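Local coordinates for sulfide-quinone reductase (Aquifex aeolicus, PDB 3HYW), which catalyses the oxidation of hydrogen sulfide with a quinone as electron acceptor, using FAD and probably building up polysulfide on its active-site cysteines, at residues Gly106-Phe111 / Ser253-Glu258; Thr121-Ala126 / Phe247-Pro252; Lys273-Asn278 / Gly293-Ile298. All coordinates share one frame; numbering follows the deposited sequence. Where two conformers were deposited one is given.

Contact 1: Gly106-Phe111 / Ser253-Glu258; sequences GPKLVF and SFQGPE. With FAD (flavin-adenine dinucleotide), chain G; SO4 (sulfate ion), chain N.
P107 sets its CB over the centre of the F254 ring, 3.4 Å from the centroid and 13° off the ring normal, a CH-pi contact made face-on. L109 reaches the same ring obliquely: its CD2 lies 3.7 Å from F254 CE1, the two side chains running side by side on one face of the sheet. On the other face are K108, V110, S253 and Q255. The first part of the K108 chain lies alongside Q255, its CG, anti to the backbone N (chi1 178°), coming beside Q255 CG, while V110 CG2 crosses the Q255 chain at about a right angle, 3.7 Å from its CG.

Between these two layers of side chains the backbones pair as antiparallel strands, 108-110 being an outermost strand of the mixed sheet and 247-255 its neighbour. K108 and Q255 form a hydrogen-bonded pair, in which Q255 N gives K108 O a nearly straight bond of 2.8 Å (167° at the hydrogen). V110 and S253 form the next such pair, and L109 with F254 is the non-hydrogen-bonded pair between them.

Where strand 247-255 ends, at G256 to E258, the contact turns polar. K108 NZ donates at 3.2 Å to O2 of a sulfate ion, probably from the crystallisation liquor; E258 N gives the same oxygen a bond of 2.9 Å. A water accepts from K108 NZ and donates to G256 O and E258 OE2, so it bridges the lysine and the carboxylate, whose direct salt bridge is with K273. F254 belongs to the hydrogen sulfide pocket and also touches V294, a residue of the FAD site. Just before strand 108-110, G106 CA lies 3.2 Å from FAD O3P, where a CB would clash with the cofactor.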
# COMPACT_ATOMS: atom_id res chain seq x y z
N GLY A 106 -16.62 -26.93 20.97
CA GLY A 106 -15.79 -26.49 19.85
C GLY A 106 -16.58 -26.36 18.55
O GLY A 106 -17.81 -26.37 18.58
N PRO A 107 -15.88 -26.22 17.41
CA PRO A 107 -16.56 -26.12 16.11
C PRO A 107 -17.10 -27.45 15.59
O PRO A 107 -16.42 -28.48 15.66
CB PRO A 107 -15.46 -25.62 15.17
CG PRO A 107 -14.17 -25.99 15.80
CD PRO A 107 -14.41 -26.11 17.29
N LYS A 108 -18.32 -27.43 15.06
CA LYS A 108 -18.76 -28.51 14.19
C LYS A 108 -18.49 -28.08 12.75
O LYS A 108 -18.93 -27.02 12.31
CB LYS A 108 -20.23 -28.86 14.41
CG LYS A 108 -20.73 -29.95 13.49
CD LYS A 108 -21.68 -30.88 14.19
CE LYS A 108 -22.28 -31.88 13.22
NZ LYS A 108 -23.56 -32.43 13.73
N LEU A 109 -17.76 -28.91 12.02
CA LEU A 109 -17.23 -28.52 10.73
C LEU A 109 -18.25 -28.70 9.62
O LEU A 109 -18.90 -29.74 9.54
CB LEU A 109 -15.96 -29.31 10.41
CG LEU A 109 -14.89 -29.29 11.51
CD1 LEU A 109 -13.70 -30.13 11.11
CD2 LEU A 109 -14.45 -27.87 11.83
N VAL A 110 -18.38 -27.67 8.79
CA VAL A 110 -19.24 -27.73 7.59
C VAL A 110 -18.37 -27.50 6.35
O VAL A 110 -17.84 -26.41 6.13
CB VAL A 110 -20.37 -26.68 7.63
CG1 VAL A 110 -21.25 -26.75 6.36
CG2 VAL A 110 -21.22 -26.85 8.89
N PHE A 111 -18.22 -28.56 5.56
CA PHE A 111 -17.48 -28.49 4.30
C PHE A 111 -18.42 -28.08 3.18
O PHE A 111 -18.84 -28.89 2.36
CB PHE A 111 -16.80 -29.84 4.02
CG PHE A 111 -15.79 -30.23 5.07
CD1 PHE A 111 -14.47 -29.77 4.97
CD2 PHE A 111 -16.15 -31.00 6.16
CE1 PHE A 111 -13.54 -30.10 5.95
CE2 PHE A 111 -15.21 -31.34 7.14
CZ PHE A 111 -13.91 -30.89 7.03
N SER A 253 -16.51 -23.94 7.30
CA SER A 253 -17.24 -23.03 8.17
C SER A 253 -17.67 -23.81 9.42
O SER A 253 -17.59 -25.04 9.45
CB SER A 253 -18.44 -22.43 7.45
OG SER A 253 -19.38 -23.43 7.11
N PHE A 254 -18.11 -23.10 10.45
CA PHE A 254 -18.47 -23.76 11.71
C PHE A 254 -19.97 -23.66 11.97
O PHE A 254 -20.60 -22.66 11.65
CB PHE A 254 -17.74 -23.15 12.90
CG PHE A 254 -16.24 -23.19 12.81
CD1 PHE A 254 -15.57 -24.16 12.07
CD2 PHE A 254 -15.48 -22.28 13.54
CE1 PHE A 254 -14.18 -24.20 12.01
CE2 PHE A 254 -14.07 -22.31 13.52
CZ PHE A 254 -13.42 -23.26 12.74
N GLN A 255 -20.53 -24.72 12.55
CA GLN A 255 -21.86 -24.65 13.14
C GLN A 255 -21.78 -25.22 14.55
O GLN A 255 -20.72 -25.70 14.97
CB GLN A 255 -22.90 -25.40 12.28
CG GLN A 255 -22.75 -26.93 12.23
CD GLN A 255 -23.90 -27.63 11.48
OE1 GLN A 255 -25.02 -27.13 11.43
NE2 GLN A 255 -23.60 -28.79 10.91
N GLY A 256 -22.88 -25.16 15.28
CA GLY A 256 -22.97 -25.81 16.57
C GLY A 256 -23.37 -27.27 16.41
O GLY A 256 -23.81 -27.69 15.34
N PRO A 257 -23.25 -28.05 17.50
CA PRO A 257 -23.50 -29.48 17.46
C PRO A 257 -24.97 -29.81 17.72
O PRO A 257 -25.76 -28.94 18.10
CB PRO A 257 -22.63 -29.99 18.60
CG PRO A 257 -22.71 -28.90 19.63
CD PRO A 257 -22.85 -27.60 18.84
N GLU A 258 -25.31 -31.07 17.51
CA GLU A 258 -26.66 -31.55 17.75
C GLU A 258 -27.03 -31.57 19.23
O GLU A 258 -28.20 -31.39 19.57
CB GLU A 258 -26.85 -32.93 17.12
CG GLU A 258 -26.78 -32.90 15.60
CD GLU A 258 -27.85 -32.00 15.00
OE1 GLU A 258 -29.04 -32.35 15.09
OE2 GLU A 258 -27.49 -30.94 14.42
PA FAD G . -11.83 -27.46 21.02
O1A FAD G . -10.53 -27.08 21.67
O2A FAD G . -11.83 -27.95 19.60
O5B FAD G . -12.50 -28.56 21.97
C5B FAD G . -13.81 -29.07 21.80
C4B FAD G . -13.87 -30.38 22.57
O4B FAD G . -15.22 -30.84 22.66
C3B FAD G . -13.10 -31.48 21.85
O3B FAD G . -12.39 -32.25 22.82
C2B FAD G . -14.19 -32.31 21.20
O2B FAD G . -13.79 -33.67 21.01
C1B FAD G . -15.31 -32.19 22.21
N9A FAD G . -16.68 -32.44 21.68
C8A FAD G . -17.18 -32.05 20.49
N7A FAD G . -18.47 -32.46 20.41
C5A FAD G . -18.77 -33.12 21.56
C6A FAD G . -19.91 -33.75 22.04
N6A FAD G . -21.04 -33.80 21.30
N1A FAD G . -19.88 -34.33 23.28
C2A FAD G . -18.77 -34.29 24.03
N3A FAD G . -17.66 -33.69 23.58
C4A FAD G . -17.63 -33.09 22.36
N1 FAD G . -6.32 -19.92 18.38
C2 FAD G . -5.26 -19.17 18.79
O2 FAD G . -5.41 -18.32 19.69
N3 FAD G . -4.03 -19.33 18.24
C4 FAD G . -3.84 -20.24 17.27
O4 FAD G . -2.61 -20.41 16.69
C4X FAD G . -4.91 -21.02 16.83
N5 FAD G . -4.71 -21.93 15.85
C5X FAD G . -5.74 -22.70 15.42
C6 FAD G . -5.50 -23.65 14.42
C7 FAD G . -6.54 -24.45 13.95
C7M FAD G . -6.24 -25.45 12.85
C8 FAD G . -7.82 -24.29 14.49
C8M FAD G . -8.99 -25.13 14.02
C9 FAD G . -8.04 -23.34 15.49
C9A FAD G . -7.00 -22.54 15.98
N10 FAD G . -7.21 -21.62 16.97
C10 FAD G . -6.17 -20.85 17.40
C1' FAD G . -8.57 -21.40 17.51
C2' FAD G . -8.96 -21.94 18.87
O2' FAD G . -7.98 -21.58 19.85
C3' FAD G . -9.18 -23.45 18.77
O3' FAD G . -10.21 -23.71 17.78
C4' FAD G . -9.59 -24.04 20.11
O4' FAD G . -9.37 -25.46 20.05
C5' FAD G . -11.05 -23.74 20.43
O5' FAD G . -11.37 -24.23 21.73
P FAD G . -12.78 -24.93 22.06
O1P FAD G . -12.74 -25.38 23.49
O2P FAD G . -13.93 -24.06 21.59
O3P FAD G . -12.84 -26.22 21.08
S SO4 N . -22.78 -33.71 18.02
O1 SO4 N . -22.86 -35.08 17.52
O2 SO4 N . -23.10 -32.83 16.90
O3 SO4 N . -23.72 -33.52 19.12
O4 SO4 N . -21.42 -33.46 18.48
O HOH W 1 -25.04 -30.03 14.09

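Contact 2: Thr121-Ala126 / Phe247-Pro252; sequences TSICTA and FTMFMP. With FAD (flavin-adenine dinucleotide), chain G; H2S (hydrosulfuric acid), chain J.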
# COMPACT_ATOMS: atom_id res chain seq x y z
N THR A 121 -8.42 -30.93 1.57
CA THR A 121 -7.91 -31.31 2.89
C THR A 121 -8.26 -30.23 3.89
O THR A 121 -8.61 -29.11 3.52
CB THR A 121 -6.37 -31.55 2.90
OG1 THR A 121 -5.68 -30.34 2.54
CG2 THR A 121 -5.97 -32.67 1.94
N SER A 122 -8.17 -30.57 5.17
CA SER A 122 -8.44 -29.64 6.25
C SER A 122 -7.53 -29.96 7.43
O SER A 122 -7.02 -31.08 7.54
CB SER A 122 -9.90 -29.73 6.65
OG SER A 122 -10.15 -30.97 7.29
N ILE A 123 -7.31 -28.98 8.29
CA ILE A 123 -6.35 -29.09 9.38
C ILE A 123 -6.97 -28.75 10.74
O ILE A 123 -6.26 -28.50 11.71
CB ILE A 123 -5.09 -28.22 9.10
CG1 ILE A 123 -5.44 -26.73 9.09
CG2 ILE A 123 -4.42 -28.63 7.78
CD1 ILE A 123 -4.27 -25.80 8.79
N CYS A 124 -8.31 -28.78 10.79
CA CYS A 124 -9.05 -28.30 11.96
C CYS A 124 -9.14 -29.30 13.10
O CYS A 124 -9.41 -28.92 14.25
CB CYS A 124 -10.46 -27.86 11.56
SG CYS A 124 -10.51 -26.39 10.57
N THR A 125 -8.97 -30.58 12.79
CA THR A 125 -8.81 -31.61 13.82
C THR A 125 -7.49 -32.33 13.60
O THR A 125 -6.92 -32.28 12.51
CB THR A 125 -9.97 -32.64 13.84
OG1 THR A 125 -9.94 -33.41 12.64
CG2 THR A 125 -11.33 -31.95 13.99
N ALA A 126 -6.99 -32.99 14.64
CA ALA A 126 -5.77 -33.78 14.55
C ALA A 126 -5.91 -34.85 13.47
O ALA A 126 -5.00 -35.07 12.68
CB ALA A 126 -5.45 -34.43 15.89
N PHE A 247 -3.27 -29.89 -5.38
CA PHE A 247 -3.46 -30.02 -3.94
C PHE A 247 -4.19 -28.79 -3.41
O PHE A 247 -3.85 -27.67 -3.77
CB PHE A 247 -2.11 -30.18 -3.22
CG PHE A 247 -2.21 -30.09 -1.72
CD1 PHE A 247 -2.18 -28.85 -1.08
CD2 PHE A 247 -2.34 -31.24 -0.94
CE1 PHE A 247 -2.29 -28.75 0.32
CE2 PHE A 247 -2.44 -31.16 0.45
CZ PHE A 247 -2.42 -29.91 1.08
N THR A 248 -5.19 -29.02 -2.57
CA THR A 248 -5.89 -27.93 -1.89
C THR A 248 -6.00 -28.15 -0.38
O THR A 248 -5.97 -29.28 0.10
CB THR A 248 -7.32 -27.69 -2.46
OG1 THR A 248 -8.15 -28.82 -2.19
CG2 THR A 248 -7.30 -27.43 -3.95
N MET A 249 -6.11 -27.04 0.35
CA MET A 249 -6.42 -27.07 1.76
C MET A 249 -7.37 -25.91 2.02
O MET A 249 -6.97 -24.75 1.92
CB MET A 249 -5.15 -26.93 2.60
CG MET A 249 -5.28 -27.38 4.07
SD MET A 249 -6.46 -26.45 5.07
CE MET A 249 -5.65 -24.86 5.25
N PHE A 250 -8.62 -26.23 2.34
CA PHE A 250 -9.59 -25.21 2.66
C PHE A 250 -10.13 -25.32 4.08
O PHE A 250 -10.28 -26.42 4.62
CB PHE A 250 -10.73 -25.18 1.62
CG PHE A 250 -10.38 -24.39 0.40
CD1 PHE A 250 -10.72 -23.04 0.31
CD2 PHE A 250 -9.65 -24.97 -0.63
CE1 PHE A 250 -10.36 -22.29 -0.79
CE2 PHE A 250 -9.29 -24.23 -1.75
CZ PHE A 250 -9.65 -22.89 -1.83
N MET A 251 -10.37 -24.16 4.68
CA MET A 251 -11.06 -24.08 5.96
C MET A 251 -12.54 -24.35 5.73
O MET A 251 -13.12 -23.85 4.76
CB MET A 251 -10.89 -22.70 6.59
CG MET A 251 -9.44 -22.27 6.80
SD MET A 251 -8.48 -23.40 7.84
CE MET A 251 -9.39 -23.32 9.38
N PRO A 252 -13.14 -25.17 6.61
CA PRO A 252 -14.59 -25.29 6.64
C PRO A 252 -15.21 -24.16 7.47
O PRO A 252 -14.50 -23.49 8.23
CB PRO A 252 -14.82 -26.64 7.31
CG PRO A 252 -13.64 -26.83 8.20
CD PRO A 252 -12.49 -26.04 7.61
PA FAD G . -11.83 -27.46 21.02
O1A FAD G . -10.53 -27.08 21.67
O2A FAD G . -11.83 -27.95 19.60
O5B FAD G . -12.50 -28.56 21.97
C5B FAD G . -13.81 -29.07 21.80
C4B FAD G . -13.87 -30.38 22.57
O4B FAD G . -15.22 -30.84 22.66
C3B FAD G . -13.10 -31.48 21.85
O3B FAD G . -12.39 -32.25 22.82
C2B FAD G . -14.19 -32.31 21.20
O2B FAD G . -13.79 -33.67 21.01
C1B FAD G . -15.31 -32.19 22.21
N9A FAD G . -16.68 -32.44 21.68
C8A FAD G . -17.18 -32.05 20.49
N7A FAD G . -18.47 -32.46 20.41
C5A FAD G . -18.77 -33.12 21.56
C6A FAD G . -19.91 -33.75 22.04
N6A FAD G . -21.04 -33.80 21.30
N1A FAD G . -19.88 -34.33 23.28
C2A FAD G . -18.77 -34.29 24.03
N3A FAD G . -17.66 -33.69 23.58
C4A FAD G . -17.63 -33.09 22.36
N1 FAD G . -6.32 -19.92 18.38
C2 FAD G . -5.26 -19.17 18.79
O2 FAD G . -5.41 -18.32 19.69
N3 FAD G . -4.03 -19.33 18.24
C4 FAD G . -3.84 -20.24 17.27
O4 FAD G . -2.61 -20.41 16.69
C4X FAD G . -4.91 -21.02 16.83
N5 FAD G . -4.71 -21.93 15.85
C5X FAD G . -5.74 -22.70 15.42
C6 FAD G . -5.50 -23.65 14.42
C7 FAD G . -6.54 -24.45 13.95
C7M FAD G . -6.24 -25.45 12.85
C8 FAD G . -7.82 -24.29 14.49
C8M FAD G . -8.99 -25.13 14.02
C9 FAD G . -8.04 -23.34 15.49
C9A FAD G . -7.00 -22.54 15.98
N10 FAD G . -7.21 -21.62 16.97
C10 FAD G . -6.17 -20.85 17.40
C1' FAD G . -8.57 -21.40 17.51
C2' FAD G . -8.96 -21.94 18.87
O2' FAD G . -7.98 -21.58 19.85
C3' FAD G . -9.18 -23.45 18.77
O3' FAD G . -10.21 -23.71 17.78
C4' FAD G . -9.59 -24.04 20.11
O4' FAD G . -9.37 -25.46 20.05
C5' FAD G . -11.05 -23.74 20.43
O5' FAD G . -11.37 -24.23 21.73
P FAD G . -12.78 -24.93 22.06
O1P FAD G . -12.74 -25.38 23.49
O2P FAD G . -13.93 -24.06 21.59
O3P FAD G . -12.84 -26.22 21.08
S H2S J . -9.86 -24.87 12.69
O HOH W 2 -8.99 -26.69 7.62
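T248 O is gripped by two donors of T121. The hydroxyl OG1 gives it a bond of 2.7 Å, in the carbonyl plane and on a lone pair, while the amide N of T121 adds a weak one. The T121 side chain has OG1 between its backbone N and carbonyl carbon (chi1 61°), which turns the hydroxyl onto this carbonyl and also brings it against M249 CG and, obliquely, the F247 ring. The carbonyl of T121 is used in turn: F250 N donates to T121 O at 3.1 Å. An alanine in place of T121 would probably leave T248 O with the weak amide bond alone from this residue, and would open a gap beside the F247 ring and M249 CG.

These bonds fasten the loop between helices 116-119 and 126-141 to strand 247-255, which runs between strands 108-110 and 146-150 in the mixed sheet. Farther along, a water accepts from I123 N and donates to F250 O, bridging the backbones where they diverge. Here the M249 chain, bent at chi2 and chi3, lays SD beside S122 CA and brings CE to 3.9 Å from I123 CD1, crossing the isoleucine at about a right angle.

At the flavin end C124 takes over. In one of its two conformers SG meets M251 CE at 3.5 Å and P252 CD at 3.6 Å; the bound hydrogen sulfide is next to SG, at a separation too short to be trusted. M251 reaches back there because its chain is bent at both chi2 and chi3, although its CB points away from the loop. C124 and M251, with F254, make up the hydrogen sulfide pocket, and I123 O approaches the flavin methyl C7M to 3.3 Å.

Contact 3: Lys273-Asn278 / Gly293-Ile298; sequences KMVIVN and GVVTAI. With FAD (flavin-adenine dinucleotide), chain G.
M274 and V275 lie against a type I beta turn, G293 to T296, that follows strand 289-291 and presents its first residues to the FAD pyrophosphate. Two backbone hydrogen bonds make a single bridge between V275 and T296: V275 N donates to V295 O at 2.8 Å, and A297 N donates to V275 O at 2.9 Å. A water extends the pairing by accepting from V277 N and donating to A297 O.

Apolar contacts line this backbone pairing. M274 CB packs on A297 CB at 3.8 Å, and V275 CG2 meets V295 CG1.

M274 also meets backbone carbonyls. Its CG, anti to the carbonyl carbon (chi1 -74°), lies 3.4 Å from V295 O, while its SD lies near the carbonyl oxygens of V294 and T296, both of which accept from K312 NZ.

Within the turn G293 O holds two donors, T296 N and T296 OG1, the latter at 2.7 Å. G293 itself suits glycine alone, since a CB would clash with FAD O2P and with the preceding carbonyl oxygen. The cofactor is bound directly by the next residue: V294 N gives FAD O2P a bond of 2.9 Å, at 168° at the hydrogen.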
# COMPACT_ATOMS: atom_id res chain seq x y z
N LYS A 273 -26.91 -23.13 15.27
CA LYS A 273 -26.90 -24.14 16.35
C LYS A 273 -25.83 -23.88 17.42
O LYS A 273 -25.51 -24.76 18.22
CB LYS A 273 -26.80 -25.57 15.79
CG LYS A 273 -28.05 -26.05 15.05
CD LYS A 273 -27.81 -27.39 14.35
CE LYS A 273 -29.08 -27.90 13.68
NZ LYS A 273 -28.83 -29.10 12.83
N MET A 274 -25.29 -22.67 17.43
CA MET A 274 -24.32 -22.30 18.45
C MET A 274 -25.05 -21.82 19.70
O MET A 274 -26.25 -21.51 19.65
CB MET A 274 -23.35 -21.24 17.93
CG MET A 274 -22.34 -21.83 16.96
SD MET A 274 -21.07 -20.66 16.45
CE MET A 274 -21.89 -19.69 15.25
N VAL A 275 -24.33 -21.78 20.83
CA VAL A 275 -24.93 -21.45 22.12
C VAL A 275 -25.29 -19.97 22.25
O VAL A 275 -24.42 -19.10 22.14
CB VAL A 275 -24.03 -21.87 23.31
CG1 VAL A 275 -24.76 -21.63 24.64
CG2 VAL A 275 -23.61 -23.35 23.18
N ILE A 276 -26.56 -19.69 22.52
CA ILE A 276 -27.00 -18.33 22.79
C ILE A 276 -26.47 -17.91 24.16
O ILE A 276 -26.76 -18.55 25.18
CB ILE A 276 -28.54 -18.18 22.73
CG1 ILE A 276 -29.07 -18.65 21.37
CG2 ILE A 276 -28.96 -16.72 23.01
CD1 ILE A 276 -30.61 -18.83 21.30
N VAL A 277 -25.64 -16.87 24.16
CA VAL A 277 -25.08 -16.36 25.41
C VAL A 277 -25.24 -14.86 25.47
O VAL A 277 -25.44 -14.21 24.44
CB VAL A 277 -23.57 -16.75 25.60
CG1 VAL A 277 -23.41 -18.25 25.79
CG2 VAL A 277 -22.68 -16.22 24.46
N ASN A 278 -25.18 -14.32 26.69
CA ASN A 278 -25.15 -12.88 26.89
C ASN A 278 -23.69 -12.41 27.09
O ASN A 278 -22.76 -13.16 26.80
CB ASN A 278 -26.08 -12.46 28.04
CG ASN A 278 -25.70 -13.10 29.38
OD1 ASN A 278 -24.54 -13.45 29.63
ND2 ASN A 278 -26.69 -13.22 30.27
N GLY A 293 -15.99 -20.89 24.37
CA GLY A 293 -15.28 -21.31 23.17
C GLY A 293 -15.95 -21.01 21.85
O GLY A 293 -16.80 -20.13 21.75
N VAL A 294 -15.54 -21.77 20.83
CA VAL A 294 -16.00 -21.57 19.46
C VAL A 294 -17.50 -21.84 19.31
O VAL A 294 -18.16 -21.27 18.44
CB VAL A 294 -15.21 -22.50 18.48
CG1 VAL A 294 -15.77 -22.43 17.07
CG2 VAL A 294 -13.73 -22.12 18.48
N VAL A 295 -18.02 -22.70 20.17
CA VAL A 295 -19.43 -23.08 20.13
C VAL A 295 -20.38 -21.93 20.50
O VAL A 295 -21.59 -22.04 20.30
CB VAL A 295 -19.71 -24.33 21.01
CG1 VAL A 295 -19.78 -23.95 22.50
CG2 VAL A 295 -20.99 -25.02 20.56
N THR A 296 -19.84 -20.84 21.04
CA THR A 296 -20.66 -19.68 21.44
C THR A 296 -21.11 -18.83 20.25
O THR A 296 -20.32 -18.55 19.34
CB THR A 296 -19.97 -18.79 22.50
OG1 THR A 296 -18.72 -18.28 21.99
CG2 THR A 296 -19.73 -19.57 23.78
N ALA A 297 -22.37 -18.42 20.25
CA ALA A 297 -22.89 -17.58 19.18
C ALA A 297 -22.50 -16.12 19.41
O ALA A 297 -23.05 -15.44 20.28
CB ALA A 297 -24.40 -17.73 19.07
N ILE A 298 -21.53 -15.64 18.64
CA ILE A 298 -21.11 -14.25 18.71
C ILE A 298 -21.37 -13.64 17.34
O ILE A 298 -20.92 -14.20 16.34
CB ILE A 298 -19.60 -14.11 19.09
CG1 ILE A 298 -19.30 -14.76 20.44
CG2 ILE A 298 -19.18 -12.64 19.13
CD1 ILE A 298 -17.82 -14.75 20.80
PA FAD G . -11.83 -27.46 21.02
O1A FAD G . -10.53 -27.08 21.67
O2A FAD G . -11.83 -27.95 19.60
O5B FAD G . -12.50 -28.56 21.97
C5B FAD G . -13.81 -29.07 21.80
C4B FAD G . -13.87 -30.38 22.57
O4B FAD G . -15.22 -30.84 22.66
C3B FAD G . -13.10 -31.48 21.85
O3B FAD G . -12.39 -32.25 22.82
C2B FAD G . -14.19 -32.31 21.20
O2B FAD G . -13.79 -33.67 21.01
C1B FAD G . -15.31 -32.19 22.21
N9A FAD G . -16.68 -32.44 21.68
C8A FAD G . -17.18 -32.05 20.49
N7A FAD G . -18.47 -32.46 20.41
C5A FAD G . -18.77 -33.12 21.56
C6A FAD G . -19.91 -33.75 22.04
N6A FAD G . -21.04 -33.80 21.30
N1A FAD G . -19.88 -34.33 23.28
C2A FAD G . -18.77 -34.29 24.03
N3A FAD G . -17.66 -33.69 23.58
C4A FAD G . -17.63 -33.09 22.36
N1 FAD G . -6.32 -19.92 18.38
C2 FAD G . -5.26 -19.17 18.79
O2 FAD G . -5.41 -18.32 19.69
N3 FAD G . -4.03 -19.33 18.24
C4 FAD G . -3.84 -20.24 17.27
O4 FAD G . -2.61 -20.41 16.69
C4X FAD G . -4.91 -21.02 16.83
N5 FAD G . -4.71 -21.93 15.85
C5X FAD G . -5.74 -22.70 15.42
C6 FAD G . -5.50 -23.65 14.42
C7 FAD G . -6.54 -24.45 13.95
C7M FAD G . -6.24 -25.45 12.85
C8 FAD G . -7.82 -24.29 14.49
C8M FAD G . -8.99 -25.13 14.02
C9 FAD G . -8.04 -23.34 15.49
C9A FAD G . -7.00 -22.54 15.98
N10 FAD G . -7.21 -21.62 16.97
C10 FAD G . -6.17 -20.85 17.40
C1' FAD G . -8.57 -21.40 17.51
C2' FAD G . -8.96 -21.94 18.87
O2' FAD G . -7.98 -21.58 19.85
C3' FAD G . -9.18 -23.45 18.77
O3' FAD G . -10.21 -23.71 17.78
C4' FAD G . -9.59 -24.04 20.11
O4' FAD G . -9.37 -25.46 20.05
C5' FAD G . -11.05 -23.74 20.43
O5' FAD G . -11.37 -24.23 21.73
P FAD G . -12.78 -24.93 22.06
O1P FAD G . -12.74 -25.38 23.49
O2P FAD G . -13.93 -24.06 21.59
O3P FAD G . -12.84 -26.22 21.08
O HOH W 3 -25.31 -15.30 21.69

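Contacts 1 and 2 share strand 247-255, contact 2 using its first part and contact 1 its end, and their centres lie 14 Å apart. In sequence, 121-126 and 247-252 both fall between the two segments of contact 1; contact 3 comes afterwards, around strand 289-291, an outermost strand of the parallel sheet. Contact 1 is the middle piece: P252 packs on V110 and L109 toward contact 2, and F254 on V294 and P257 on V295 toward contact 3, whose centre is about 11 Å from that of contact 1. Contacts 2 and 3 do not touch, their centres being 23 Å apart. All three reach FAD, contact 2 at the flavin methyls and contacts 1 and 3 at the pyrophosphate.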